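Long-range contacts in ABC transporter, substrate binding protein (Polyamine) (Agrobacterium tumefaciens, PDB 4EUO), which binds gamma-aminobutyric acid (GABA) in the periplasm and probably delivers it to an ABC importer: residues V4-G9 against V52-V57; E22-E27 against M241-L246; V96-Y101 against D226-P231. All coordinates share one frame; numbering follows the deposited sequence.

Contact 1 of 3, residues V4-G9 against V52-V57. With ABU (gamma-amino-butanoic acid), chain E.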
loop_
_atom_site.group_PDB
_atom_site.type_symbol
_atom_site.label_atom_id
_atom_site.label_comp_id
_atom_site.label_asym_id
_atom_site.label_seq_id
_atom_site.Cartn_x
_atom_site.Cartn_y
_atom_site.Cartn_z
ATOM N N VAL A 4 3.100 18.756 -8.321
ATOM C CA VAL A 4 1.941 17.882 -8.262
ATOM C C VAL A 4 2.331 16.536 -7.619
ATOM O O VAL A 4 3.269 15.880 -8.075
ATOM C CB VAL A 4 1.318 17.653 -9.647
ATOM C CG1 VAL A 4 0.156 16.670 -9.561
ATOM C CG2 VAL A 4 0.851 18.976 -10.280
ATOM N N PHE A 5 1.591 16.172 -6.575
ATOM C CA PHE A 5 1.755 14.910 -5.851
ATOM C C PHE A 5 0.602 13.996 -6.133
ATOM O O PHE A 5 -0.540 14.392 -5.948
ATOM C CB PHE A 5 1.893 15.200 -4.347
ATOM C CG PHE A 5 1.950 13.958 -3.481
ATOM C CD1 PHE A 5 3.033 13.098 -3.543
ATOM C CD2 PHE A 5 0.908 13.644 -2.630
ATOM C CE1 PHE A 5 3.086 11.950 -2.744
ATOM C CE2 PHE A 5 0.965 12.487 -1.836
ATOM C CZ PHE A 5 2.061 11.673 -1.887
ATOM N N SER A 6 0.903 12.781 -6.636
ATOM C CA SER A 6 -0.125 11.782 -6.915
ATOM C C SER A 6 -0.068 10.674 -5.886
ATOM O O SER A 6 1.008 10.145 -5.597
ATOM C CB SER A 6 0.087 11.168 -8.294
ATOM O OG SER A 6 -0.829 10.108 -8.537
ATOM N N SER A 7 -1.223 10.289 -5.368
ATOM C CA SER A 7 -1.307 9.194 -4.399
ATOM C C SER A 7 -2.629 8.449 -4.584
ATOM O O SER A 7 -3.239 8.526 -5.656
ATOM C CB SER A 7 -1.021 9.688 -2.980
ATOM O OG SER A 7 -0.892 8.583 -2.099
ATOM N N TRP A 8 -3.063 7.711 -3.568
ATOM C CA TRP A 8 -4.104 6.735 -3.695
ATOM C C TRP A 8 -5.488 7.251 -3.371
ATOM O O TRP A 8 -6.426 6.457 -3.271
ATOM C CB TRP A 8 -3.712 5.519 -2.815
ATOM C CG TRP A 8 -2.432 4.910 -3.307
ATOM C CD1 TRP A 8 -1.159 5.284 -2.970
ATOM C CD2 TRP A 8 -2.301 3.905 -4.313
ATOM N NE1 TRP A 8 -0.246 4.581 -3.715
ATOM C CE2 TRP A 8 -0.915 3.738 -4.565
ATOM C CE3 TRP A 8 -3.223 3.159 -5.075
ATOM C CZ2 TRP A 8 -0.426 2.804 -5.487
ATOM C CZ3 TRP A 8 -2.733 2.259 -6.017
ATOM C CH2 TRP A 8 -1.351 2.066 -6.192
ATOM N N GLY A 9 -5.604 8.561 -3.224
ATOM C CA GLY A 9 -6.886 9.205 -3.001
ATOM C C GLY A 9 -7.429 9.017 -1.609
ATOM O O GLY A 9 -6.830 8.353 -0.745
ATOM N N VAL A 52 4.753 14.828 -18.524
ATOM C CA VAL A 52 4.640 14.467 -17.115
ATOM C C VAL A 52 3.947 15.560 -16.354
ATOM O O VAL A 52 4.374 16.724 -16.397
ATOM C CB VAL A 52 6.005 14.120 -16.521
ATOM C CG1 VAL A 52 5.901 13.935 -15.010
ATOM C CG2 VAL A 52 6.550 12.865 -17.175
ATOM N N THR A 53 2.870 15.201 -15.675
ATOM C CA THR A 53 2.139 16.158 -14.862
ATOM C C THR A 53 2.117 15.758 -13.385
ATOM O O THR A 53 1.566 16.484 -12.569
ATOM C CB THR A 53 0.743 16.375 -15.405
ATOM O OG1 THR A 53 0.011 15.168 -15.318
ATOM C CG2 THR A 53 0.760 16.913 -16.839
ATOM N N TRP A 54 2.657 14.581 -13.057
ATOM C CA TRP A 54 2.791 14.125 -11.660
ATOM C C TRP A 54 4.268 14.224 -11.351
ATOM O O TRP A 54 5.049 13.548 -11.981
ATOM C CB TRP A 54 2.327 12.672 -11.540
ATOM C CG TRP A 54 0.871 12.416 -11.759
ATOM C CD1 TRP A 54 -0.136 13.338 -11.866
ATOM C CD2 TRP A 54 0.253 11.125 -11.901
ATOM N NE1 TRP A 54 -1.348 12.694 -12.036
ATOM C CE2 TRP A 54 -1.130 11.338 -12.087
ATOM C CE3 TRP A 54 0.745 9.806 -11.919
ATOM C CZ2 TRP A 54 -2.035 10.276 -12.261
ATOM C CZ3 TRP A 54 -0.156 8.753 -12.077
ATOM C CH2 TRP A 54 -1.525 8.994 -12.251
ATOM N N ASP A 55 4.656 15.064 -10.392
ATOM C CA ASP A 55 6.078 15.251 -10.069
ATOM C C ASP A 55 6.613 14.247 -9.047
ATOM O O ASP A 55 7.746 13.805 -9.151
ATOM C CB ASP A 55 6.293 16.698 -9.600
ATOM C CG ASP A 55 5.868 17.670 -10.678
ATOM O OD1 ASP A 55 6.356 17.527 -11.805
ATOM O OD2 ASP A 55 4.978 18.488 -10.406
ATOM N N VAL A 56 5.767 13.914 -8.078
ATOM C CA VAL A 56 6.100 12.898 -7.086
ATOM C C VAL A 56 4.887 11.989 -7.044
ATOM O O VAL A 56 3.746 12.454 -6.960
ATOM C CB VAL A 56 6.412 13.490 -5.700
ATOM C CG1 VAL A 56 6.586 12.366 -4.661
ATOM C CG2 VAL A 56 7.682 14.359 -5.753
ATOM N N VAL A 57 5.144 10.679 -7.127
ATOM C CA VAL A 57 4.060 9.705 -7.075
ATOM C C VAL A 57 4.317 8.710 -5.939
ATOM O O VAL A 57 5.414 8.178 -5.796
ATOM C CB VAL A 57 3.927 8.950 -8.415
ATOM C CG1 VAL A 57 2.677 8.060 -8.444
ATOM C CG2 VAL A 57 3.875 9.906 -9.625
HETATM N N ABU E . -0.447 0.868 -1.715
HETATM C CD ABU E . -1.033 1.127 -0.394
HETATM C CB ABU E . -2.035 2.255 -0.440
HETATM C CG ABU E . -2.575 2.495 0.929
HETATM C C ABU E . -3.694 3.509 1.024
HETATM O O ABU E . -4.445 3.495 2.123
HETATM O OXT ABU E . -4.027 4.302 0.034
#
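Ser6 and Asp55 owe the start of their contacts to their first torsions: OG of Ser6 stands anti to its own backbone N (chi1 175°), over the indole of Trp54, while CG of Asp55 stands anti to its carbonyl carbon (chi1 -59°), beside the backbone N. OG lies 3.5 Å above the indole plane, over its centre, and CB makes a CH-pi contact, 3.8 Å from the centroid of the five-membered ring. Val4 CG1 also touches the indole obliquely, 4.1 Å from Trp54 CD1. Other polar atoms are held from outside: Trp54 NE1 by Asp35, Asp55 OD1 by Thr234, and Ser6 OG weakly by Thr38. Asp55 OD2 accepts Val4 N at 2.8 Å through its anti lone pair. Val4 O in turn receives two donors, Asp55 N at 2.8 Å, tilted from the carbonyl plane, and Val56 N at 3.2 Å, within it. Two residues further, Ser6 N gives a straight bond of 2.9 Å to Val56 O. This is the parallel pairing of strands 3-6 and 56-60 in an alpha/beta lobe of the binding-protein fold. On the sheet face of Phe5 and Val56, Phe5 CD1 touches Val56 CG1 at 3.8 Å. Past the strand the chain leads to Trp8, one ring face of which lies against bound GABA, with NE1 bonded to Asp58. With two backbone donors gripping Val4 O, and Asp55 using both oxygens, OD2 on Val4 N and OD1 on Thr234, the chain leading into strand 56-60 is fixed from both sides of the carboxylate.

Contact 2 of 3, residues E22-E27 against M241-L246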
loop_
_atom_site.group_PDB
_atom_site.type_symbol
_atom_site.label_atom_id
_atom_site.label_comp_id
_atom_site.label_asym_id
_atom_site.label_seq_id
_atom_site.Cartn_x
_atom_site.Cartn_y
_atom_site.Cartn_z
ATOM N N GLU A 22 1.861 21.582 3.647
ATOM C CA GLU A 22 2.242 22.880 4.203
ATOM C C GLU A 22 3.681 22.932 4.620
ATOM O O GLU A 22 4.326 23.969 4.435
ATOM C CB GLU A 22 1.334 23.307 5.323
ATOM C CG GLU A 22 0.073 23.918 4.758
ATOM C CD GLU A 22 -0.842 24.549 5.781
ATOM O OE1 GLU A 22 -1.363 25.650 5.501
ATOM O OE2 GLU A 22 -1.022 23.959 6.867
ATOM N N LYS A 23 4.222 21.832 5.160
ATOM C CA LYS A 23 5.629 21.790 5.541
ATOM C C LYS A 23 6.491 22.113 4.315
ATOM O O LYS A 23 7.430 22.908 4.427
ATOM C CB LYS A 23 6.009 20.396 6.079
ATOM C CG LYS A 23 5.652 20.147 7.542
ATOM C CD LYS A 23 6.062 18.723 7.958
ATOM C CE LYS A 23 5.560 18.301 9.318
ATOM N NZ LYS A 23 4.059 18.092 9.344
ATOM N N PHE A 24 6.146 21.553 3.139
ATOM C CA PHE A 24 6.899 21.790 1.908
ATOM C C PHE A 24 6.780 23.243 1.461
ATOM O O PHE A 24 7.789 23.845 1.077
ATOM C CB PHE A 24 6.440 20.851 0.779
ATOM C CG PHE A 24 7.331 20.913 -0.432
ATOM C CD1 PHE A 24 8.661 20.522 -0.357
ATOM C CD2 PHE A 24 6.862 21.422 -1.634
ATOM C CE1 PHE A 24 9.482 20.556 -1.498
ATOM C CE2 PHE A 24 7.672 21.422 -2.770
ATOM C CZ PHE A 24 8.976 20.998 -2.688
ATOM N N MET A 25 5.573 23.809 1.559
ATOM C CA MET A 25 5.233 25.176 1.133
ATOM C C MET A 25 5.992 26.192 1.948
ATOM O O MET A 25 6.495 27.166 1.392
ATOM C CB MET A 25 3.724 25.426 1.287
ATOM C CG MET A 25 2.863 24.659 0.321
ATOM S SD MET A 25 1.181 24.500 0.979
ATOM C CE MET A 25 0.465 23.432 -0.243
ATOM N N VAL A 26 6.081 25.954 3.262
ATOM C CA VAL A 26 6.777 26.806 4.214
ATOM C C VAL A 26 8.289 26.781 3.956
ATOM O O VAL A 26 8.904 27.839 3.860
ATOM C CB VAL A 26 6.368 26.451 5.672
ATOM C CG1 VAL A 26 7.313 27.068 6.703
ATOM C CG2 VAL A 26 4.929 26.886 5.943
ATOM N N GLU A 27 8.858 25.586 3.785
ATOM C CA GLU A 27 10.279 25.368 3.548
ATOM C C GLU A 27 10.797 25.906 2.192
ATOM O O GLU A 27 11.906 26.444 2.146
ATOM C CB GLU A 27 10.585 23.870 3.704
ATOM C CG GLU A 27 12.054 23.492 3.660
ATOM C CD GLU A 27 12.254 22.071 3.180
ATOM O OE1 GLU A 27 12.449 21.883 1.958
ATOM O OE2 GLU A 27 12.147 21.142 4.012
ATOM N N MET A 241 12.680 16.343 -5.810
ATOM C CA MET A 241 13.664 15.783 -4.894
ATOM C C MET A 241 13.559 16.419 -3.521
ATOM O O MET A 241 13.635 15.705 -2.509
ATOM C CB MET A 241 15.097 15.923 -5.448
ATOM C CG MET A 241 15.302 15.328 -6.805
ATOM S SD MET A 241 14.884 13.554 -6.857
ATOM C CE MET A 241 14.726 13.348 -8.648
ATOM N N LYS A 242 13.320 17.742 -3.459
ATOM C CA LYS A 242 13.129 18.426 -2.186
ATOM C C LYS A 242 11.869 17.948 -1.483
ATOM O O LYS A 242 11.830 17.834 -0.245
ATOM C CB LYS A 242 13.096 19.957 -2.379
ATOM C CG LYS A 242 14.452 20.549 -2.751
ATOM C CD LYS A 242 14.316 22.041 -3.023
ATOM C CE LYS A 242 15.616 22.639 -3.502
ATOM N NZ LYS A 242 15.437 24.057 -3.903
ATOM N N PHE A 243 10.812 17.644 -2.275
ATOM C CA PHE A 243 9.573 17.182 -1.680
ATOM C C PHE A 243 9.783 15.798 -1.059
ATOM O O PHE A 243 9.308 15.569 0.068
ATOM C CB PHE A 243 8.455 17.144 -2.737
ATOM C CG PHE A 243 7.131 16.694 -2.158
ATOM C CD1 PHE A 243 6.277 17.598 -1.548
ATOM C CD2 PHE A 243 6.786 15.345 -2.134
ATOM C CE1 PHE A 243 5.068 17.181 -0.983
ATOM C CE2 PHE A 243 5.575 14.926 -1.570
ATOM C CZ PHE A 243 4.740 15.833 -0.969
ATOM N N ILE A 244 10.512 14.922 -1.759
ATOM C CA ILE A 244 10.763 13.579 -1.222
ATOM C C ILE A 244 11.614 13.680 0.050
ATOM O O ILE A 244 11.318 13.014 1.054
ATOM C CB ILE A 244 11.371 12.672 -2.280
ATOM C CG1 ILE A 244 10.324 12.393 -3.388
ATOM C CG2 ILE A 244 11.888 11.374 -1.646
ATOM C CD1 ILE A 244 10.822 11.534 -4.512
ATOM N N ALA A 245 12.624 14.590 0.052
ATOM C CA ALA A 245 13.460 14.771 1.244
ATOM C C ALA A 245 12.584 15.226 2.419
ATOM O O ALA A 245 12.775 14.754 3.545
ATOM C CB ALA A 245 14.537 15.807 0.944
ATOM N N LEU A 246 11.629 16.113 2.172
ATOM C CA LEU A 246 10.740 16.593 3.196
ATOM C C LEU A 246 9.775 15.476 3.666
ATOM O O LEU A 246 9.643 15.220 4.862
ATOM C CB LEU A 246 9.980 17.832 2.680
ATOM C CG LEU A 246 8.962 18.504 3.623
ATOM C CD1 LEU A 246 7.610 17.756 3.690
ATOM C CD2 LEU A 246 9.533 18.812 5.013
HETATM O O HOH W 1 13.211 19.405 1.534
#
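Around Phe24 and Phe243, whose CA atoms are 6.4 Å apart, the axes of segments 22-27 and 241-246 approach to 10.0 Å and cross steeply, at 124° between their chain directions. The two helices, 10-28 and 237-247, pack together beside the beta-sheet of an alpha/beta lobe in this periplasmic binding protein. The central motif is a T-shaped aromatic pair: Phe243 turns its ring edge to a face of Phe24, the centroids 5.2 Å apart and the planes at 77°. The leading atom is Phe243 CD1, which comes down off-centre over the face and meets Phe24 CG at 3.7 Å. Phe243 CB adds a CH-pi contact over that same ring. In Phe24, CG is anti to the backbone N (chi1 -171°), and CB already points at the other helix; the CE1 corner of the ring lies against that helix's backbone near Phe243 N, while CB of Lys242 sits at the ring edge, in its plane. Both rings also touch Val32 of the neighbouring strand, and Phe243 further meets the ring of Phe5, which ties the helix pair to the sheet. One turn on, Leu246 packs on Lys23 and Glu27. Its CD1 lies 3.9 Å from Lys23 CB; the rest of that lysine leads away to a salt bridge with Asp255. Leu246 CD2 packs 3.6 Å from Glu27 OE2, the two side chains running antiparallel where they pass. At the more exposed margin one water donates to both helices, to Glu27 OE1 at 2.6 Å and to Lys242 O at 2.7 Å.

Contact 3 of 3, residues V96-Y101 against D226-P231. With ABU (gamma-amino-butanoic acid), chain E.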
loop_
_atom_site.group_PDB
_atom_site.type_symbol
_atom_site.label_atom_id
_atom_site.label_comp_id
_atom_site.label_asym_id
_atom_site.label_seq_id
_atom_site.Cartn_x
_atom_site.Cartn_y
_atom_site.Cartn_z
ATOM N N VAL A 96 12.468 5.753 -2.643
ATOM C CA VAL A 96 12.623 5.613 -1.211
ATOM C C VAL A 96 11.243 5.245 -0.665
ATOM O O VAL A 96 10.211 5.498 -1.318
ATOM C CB VAL A 96 13.175 6.867 -0.515
ATOM C CG1 VAL A 96 14.614 7.165 -0.978
ATOM C CG2 VAL A 96 12.265 8.063 -0.717
ATOM N N GLY A 97 11.205 4.718 0.541
ATOM C CA GLY A 97 9.921 4.378 1.134
ATOM C C GLY A 97 9.059 5.583 1.449
ATOM O O GLY A 97 9.565 6.652 1.785
ATOM N N SER A 98 7.742 5.418 1.326
ATOM C CA SER A 98 6.720 6.401 1.639
ATOM C C SER A 98 6.061 6.068 2.983
ATOM O O SER A 98 5.868 6.943 3.834
ATOM C CB SER A 98 5.666 6.416 0.530
ATOM O OG SER A 98 4.680 7.390 0.854
ATOM N N PHE A 99 5.671 4.793 3.160
ATOM C CA PHE A 99 5.088 4.307 4.396
ATOM C C PHE A 99 5.058 2.796 4.362
ATOM O O PHE A 99 5.136 2.207 3.262
ATOM C CB PHE A 99 3.675 4.855 4.683
ATOM C CG PHE A 99 2.624 4.511 3.647
ATOM C CD1 PHE A 99 1.829 3.374 3.785
ATOM C CD2 PHE A 99 2.413 5.335 2.561
ATOM C CE1 PHE A 99 0.842 3.069 2.837
ATOM C CE2 PHE A 99 1.434 5.039 1.612
ATOM C CZ PHE A 99 0.654 3.907 1.760
ATOM N N TYR A 100 4.924 2.187 5.548
ATOM C CA TYR A 100 4.928 0.744 5.708
ATOM C C TYR A 100 3.537 0.341 6.141
ATOM O O TYR A 100 2.937 0.990 7.012
ATOM C CB TYR A 100 6.024 0.399 6.720
ATOM C CG TYR A 100 6.252 -1.062 7.007
ATOM C CD1 TYR A 100 7.120 -1.814 6.230
ATOM C CD2 TYR A 100 5.706 -1.665 8.138
ATOM C CE1 TYR A 100 7.430 -3.134 6.554
ATOM C CE2 TYR A 100 5.990 -2.998 8.459
ATOM C CZ TYR A 100 6.876 -3.709 7.679
ATOM O OH TYR A 100 7.224 -4.997 8.025
ATOM N N TYR A 101 2.977 -0.710 5.530
ATOM C CA TYR A 101 1.589 -1.054 5.805
ATOM C C TYR A 101 1.388 -2.544 5.839
ATOM O O TYR A 101 2.281 -3.303 5.463
ATOM C CB TYR A 101 0.671 -0.430 4.721
ATOM C CG TYR A 101 0.828 -0.991 3.327
ATOM C CD1 TYR A 101 0.044 -2.055 2.889
ATOM C CD2 TYR A 101 1.742 -0.439 2.428
ATOM C CE1 TYR A 101 0.178 -2.564 1.597
ATOM C CE2 TYR A 101 1.891 -0.946 1.139
ATOM C CZ TYR A 101 1.097 -1.996 0.727
ATOM O OH TYR A 101 1.187 -2.494 -0.547
ATOM N N ASP A 226 4.898 1.284 0.493
ATOM C CA ASP A 226 4.829 2.145 -0.681
ATOM C C ASP A 226 6.133 2.923 -0.766
ATOM O O ASP A 226 6.884 3.043 0.222
ATOM C CB ASP A 226 3.655 3.108 -0.624
ATOM C CG ASP A 226 2.338 2.511 -1.115
ATOM O OD1 ASP A 226 2.246 1.274 -1.258
ATOM O OD2 ASP A 226 1.395 3.303 -1.400
ATOM N N SER A 227 6.354 3.535 -1.932
ATOM C CA SER A 227 7.545 4.298 -2.227
ATOM C C SER A 227 7.167 5.620 -2.839
ATOM O O SER A 227 6.084 5.758 -3.413
ATOM C CB SER A 227 8.380 3.552 -3.255
ATOM O OG SER A 227 8.677 2.244 -2.794
ATOM N N LEU A 228 8.107 6.572 -2.778
ATOM C CA LEU A 228 7.973 7.842 -3.521
ATOM C C LEU A 228 8.947 7.793 -4.674
ATOM O O LEU A 228 10.111 7.406 -4.514
ATOM C CB LEU A 228 8.272 9.055 -2.651
ATOM C CG LEU A 228 7.362 9.213 -1.454
ATOM C CD1 LEU A 228 7.735 10.452 -0.663
ATOM C CD2 LEU A 228 5.857 9.274 -1.853
ATOM N N VAL A 229 8.423 8.129 -5.878
ATOM C CA VAL A 229 9.186 8.156 -7.118
ATOM C C VAL A 229 8.892 9.425 -7.883
ATOM O O VAL A 229 7.913 10.125 -7.602
ATOM C CB VAL A 229 8.898 6.913 -7.982
ATOM C CG1 VAL A 229 9.257 5.641 -7.230
ATOM C CG2 VAL A 229 7.438 6.858 -8.446
ATOM N N VAL A 230 9.772 9.697 -8.859
ATOM C CA VAL A 230 9.663 10.888 -9.698
ATOM C C VAL A 230 9.608 10.449 -11.141
ATOM O O VAL A 230 10.582 9.920 -11.653
ATOM C CB VAL A 230 10.884 11.795 -9.448
ATOM C CG1 VAL A 230 10.820 13.023 -10.368
ATOM C CG2 VAL A 230 10.962 12.229 -7.997
ATOM N N PRO A 231 8.464 10.625 -11.818
ATOM C CA PRO A 231 8.396 10.173 -13.219
ATOM C C PRO A 231 9.425 10.847 -14.130
ATOM O O PRO A 231 9.648 12.058 -14.007
ATOM C CB PRO A 231 6.967 10.500 -13.638
ATOM C CG PRO A 231 6.200 10.484 -12.345
ATOM C CD PRO A 231 7.165 11.105 -11.341
HETATM N N ABU E . -0.447 0.868 -1.715
HETATM C CD ABU E . -1.033 1.127 -0.394
HETATM C CB ABU E . -2.035 2.255 -0.440
HETATM C CG ABU E . -2.575 2.495 0.929
HETATM C C ABU E . -3.694 3.509 1.024
HETATM O O ABU E . -4.445 3.495 2.123
HETATM O OXT ABU E . -4.027 4.302 0.034
HETATM O O HOH W 2 3.400 -1.900 -1.832
#
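The ring of Phe99 takes Asp226 CB over one face, off-centre and 4.0 Å from the centroid in a CH-pi contact, and meets the CB and CG carbons of bound GABA at its edge. Tyr101 presents the reverse arrangement: GABA CD lies over one face, 3.9 Å above the plane near the rim, and the backbone N of Asp226 sits at the ring edge. The carboxylate of Asp226 runs beside Phe99 with the planes 47° apart, but stands almost upright to Tyr101, at 83°. Both aromatic CG atoms lie between backbone N and carbonyl carbon (chi1 61° in Phe99). Tyr262 stacks on Phe99, and Trp200 meets Tyr101 steeply. The GABA ammonium gives Asp226 OD1 a bond of 2.8 Å and OD2 a weak one of 3.1 Å; this positive charge probably offsets the negative charge of the carboxylate, whose OD2 also lies close to Asp58. These groups project from antiparallel strands 96-107 and 215-229, consistent with the crossover strands that link the lobes in two-lobed binding proteins. Asp226 N bonds to Phe99 O, fixing the backbone of the pocket aspartate, and Ser98 N bonds to Asp226 O at 2.8 Å from above the carbonyl plane. Leu228 N reaches Val96 O, also at 2.8 Å, nearly along the C=O axis, whereas the return bond from Val96 N is weak. Between these bonds the CA atoms of Gly97 and Ser227 come to 4.1 Å. Ser98 OG, bonded to Asp58, touches Leu228 CD2 at 3.5 Å. A water binds Tyr101 OH and donates weakly to Asp226 OD1.

How the contacts relate
The three contacts cluster closely, their centres about 14 Å (1 and 2), 12 Å (1 and 3) and 15 Å (2 and 3) apart. Contacts 1 and 3 belong to one mixed sheet, in which strand 56-60 lies between strands 3-6 and 215-229. Contact 2 packs against that sheet: Phe243 touches Val56, and Ile244 reaches Val56, Val96, Leu228 and Val230. Along the chain, contacts 1 and 2 alternate in their segments, and contact 3 both opens after contact 1 has closed and lies wholly within the span of contact 2. The GABA pocket thus draws on contacts 1 and 3, while contact 2 packs helices behind the same strands.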